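Local coordinates for protein pectate lyase 1 (Juniperus ashei, PDB 1PXZ) that cleaves pectate by calcium-dependent elimination, though with low activity, and is a major allergen of cedar pollen, at residues 237-242 and 316-321. Numbering follows the deposited sequence.
Sequences LVHVAN and EETNIY
Strand 237-241 forms one side of a coil of the parallel beta-helix of this polysaccharide lyase family 1 protein, hydrogen-bonded through its backbone to the neighbouring strands 214-218 and 260-264. Residues 316-321 belong to the irregular chain that follows strand 302-304 and runs over the outer surface of these strands. Alternation along the strand sends Val238 and Val240 away from this chain, while Leu237 and His239 start toward it.

The polar link is a single hydrogen bond between His239 ND1 and Tyr321 OH, 2.7 Å long and fairly straight at 156°; either atom could be the donor. With CG anti to the backbone N (chi1 -175°), the imidazole stands out from the strand and receives the hydroxyl at its edge, in the ring plane. The two side chains meet nearly perpendicular, their rings approaching obliquely with planes at 62°. Both ring nitrogens of this buried histidine are engaged, since NE2 bonds Glu264 OE1 on strand 260-264. The carboxylate at NE2 probably polarises the imidazole; the same OE1 also bonds Thr318 OG1. Tyr321 OH has a further hydrogen bond to Thr216 OG1 on strand 214-218, so the tail is tied to three neighbouring strands.

Apolar contact comes mainly from Ile320. Its CG1 branch is wedged between the two backbone arms, extending CD1 to 3.6 Å from His239 CB. The other branch is looser, with CG2 4.3 Å from Leu237 CD2. Ile320 also rests on Leu262 and Phe28. Ala241 CB lies over one face of the imidazole, displaced toward its rim, and Ile320 CG1 sits 3.9 Å above the centre of the Tyr321 ring.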
loop_
_atom_site.group_PDB
_atom_site.type_symbol
_atom_site.label_atom_id
_atom_site.label_comp_id
_atom_site.label_asym_id
_atom_site.label_seq_id
_atom_site.Cartn_x
_atom_site.Cartn_y
_atom_site.Cartn_z
ATOM N N LEU A 237 -11.460 3.987 8.586
ATOM C CA LEU A 237 -11.987 4.711 7.434
ATOM C C LEU A 237 -11.090 4.515 6.229
ATOM O O LEU A 237 -9.877 4.734 6.364
ATOM C CB LEU A 237 -12.020 6.205 7.787
ATOM C CG LEU A 237 -12.266 7.266 6.729
ATOM C CD1 LEU A 237 -13.635 7.085 6.099
ATOM C CD2 LEU A 237 -12.157 8.657 7.347
ATOM N N VAL A 238 -11.665 4.121 5.095
ATOM C CA VAL A 238 -10.828 4.007 3.902
ATOM C C VAL A 238 -11.476 4.766 2.745
ATOM O O VAL A 238 -12.635 4.482 2.438
ATOM C CB VAL A 238 -10.611 2.557 3.433
ATOM C CG1 VAL A 238 -9.507 2.559 2.371
ATOM C CG2 VAL A 238 -10.262 1.630 4.573
ATOM N N HIS A 239 -10.736 5.669 2.136
ATOM C CA HIS A 239 -11.164 6.356 0.927
ATOM C C HIS A 239 -10.592 5.633 -0.295
ATOM O O HIS A 239 -9.373 5.614 -0.477
ATOM C CB HIS A 239 -10.739 7.826 0.966
ATOM C CG HIS A 239 -11.224 8.659 -0.172
ATOM N ND1 HIS A 239 -10.507 9.689 -0.722
ATOM C CD2 HIS A 239 -12.402 8.569 -0.862
ATOM C CE1 HIS A 239 -11.197 10.229 -1.717
ATOM N NE2 HIS A 239 -12.355 9.571 -1.820
ATOM N N VAL A 240 -11.451 5.036 -1.096
ATOM C CA VAL A 240 -11.019 4.268 -2.277
ATOM C C VAL A 240 -11.336 5.068 -3.527
ATOM O O VAL A 240 -12.501 5.102 -3.930
ATOM C CB VAL A 240 -11.688 2.887 -2.314
ATOM C CG1 VAL A 240 -11.171 2.040 -3.483
ATOM C CG2 VAL A 240 -11.443 2.108 -1.024
ATOM N N ALA A 241 -10.335 5.726 -4.134
ATOM C CA ALA A 241 -10.622 6.717 -5.162
ATOM C C ALA A 241 -9.877 6.552 -6.478
ATOM O O ALA A 241 -8.647 6.422 -6.457
ATOM C CB ALA A 241 -10.249 8.101 -4.597
ATOM N N ASN A 242 -10.549 6.592 -7.618
ATOM C CA ASN A 242 -9.939 6.564 -8.943
ATOM C C ASN A 242 -8.961 5.394 -9.118
ATOM O O ASN A 242 -7.863 5.543 -9.663
ATOM C CB ASN A 242 -9.242 7.885 -9.219
ATOM C CG ASN A 242 -10.231 8.933 -9.702
ATOM O OD1 ASN A 242 -11.355 8.665 -10.145
ATOM N ND2 ASN A 242 -9.769 10.159 -9.619
ATOM N N GLU A 316 -23.856 11.665 0.761
ATOM C CA GLU A 316 -23.230 12.849 1.362
ATOM C C GLU A 316 -21.996 13.199 0.549
ATOM O O GLU A 316 -21.474 12.339 -0.172
ATOM C CB GLU A 316 -22.938 12.525 2.817
ATOM C CG GLU A 316 -22.315 13.575 3.707
ATOM C CD GLU A 316 -22.623 13.345 5.178
ATOM O OE1 GLU A 316 -23.831 13.346 5.505
ATOM O OE2 GLU A 316 -21.692 13.166 5.992
ATOM N N GLU A 317 -21.522 14.435 0.632
ATOM C CA GLU A 317 -20.322 14.835 -0.098
ATOM C C GLU A 317 -19.073 14.454 0.694
ATOM O O GLU A 317 -19.084 14.618 1.914
ATOM C CB GLU A 317 -20.312 16.337 -0.368
ATOM C CG GLU A 317 -20.540 16.715 -1.823
ATOM C CD GLU A 317 -21.724 17.650 -1.986
ATOM O OE1 GLU A 317 -21.818 18.620 -1.201
ATOM O OE2 GLU A 317 -22.558 17.414 -2.888
ATOM N N THR A 318 -18.053 13.963 -0.002
ATOM C CA THR A 318 -16.802 13.568 0.644
ATOM C C THR A 318 -16.234 14.753 1.424
ATOM O O THR A 318 -15.860 15.750 0.796
ATOM C CB THR A 318 -15.766 13.058 -0.369
ATOM O OG1 THR A 318 -16.203 11.796 -0.895
ATOM C CG2 THR A 318 -14.415 12.786 0.280
ATOM N N ASN A 319 -16.203 14.618 2.746
ATOM C CA ASN A 319 -15.630 15.661 3.607
ATOM C C ASN A 319 -14.721 15.069 4.680
ATOM O O ASN A 319 -15.026 15.045 5.874
ATOM C CB ASN A 319 -16.740 16.493 4.247
ATOM C CG ASN A 319 -16.265 17.900 4.563
ATOM O OD1 ASN A 319 -17.074 18.821 4.632
ATOM N ND2 ASN A 319 -14.959 18.056 4.750
ATOM N N ILE A 320 -13.563 14.558 4.253
ATOM C CA ILE A 320 -12.686 13.842 5.175
ATOM C C ILE A 320 -11.274 14.400 5.252
ATOM O O ILE A 320 -10.582 14.024 6.203
ATOM C CB ILE A 320 -12.636 12.347 4.756
ATOM C CG1 ILE A 320 -12.151 12.080 3.335
ATOM C CG2 ILE A 320 -14.020 11.714 4.952
ATOM C CD1 ILE A 320 -11.888 10.620 2.995
ATOM N N TYR A 321 -10.862 15.221 4.294
ATOM C CA TYR A 321 -9.507 15.721 4.132
ATOM C C TYR A 321 -9.346 17.193 4.514
ATOM O O TYR A 321 -10.248 17.974 4.214
ATOM C CB TYR A 321 -9.083 15.630 2.666
ATOM C CG TYR A 321 -8.895 14.224 2.140
ATOM C CD1 TYR A 321 -8.216 13.274 2.898
ATOM C CD2 TYR A 321 -9.395 13.856 0.898
ATOM C CE1 TYR A 321 -8.038 11.975 2.427
ATOM C CE2 TYR A 321 -9.219 12.564 0.422
ATOM C CZ TYR A 321 -8.541 11.634 1.188
ATOM O OH TYR A 321 -8.358 10.333 0.726
#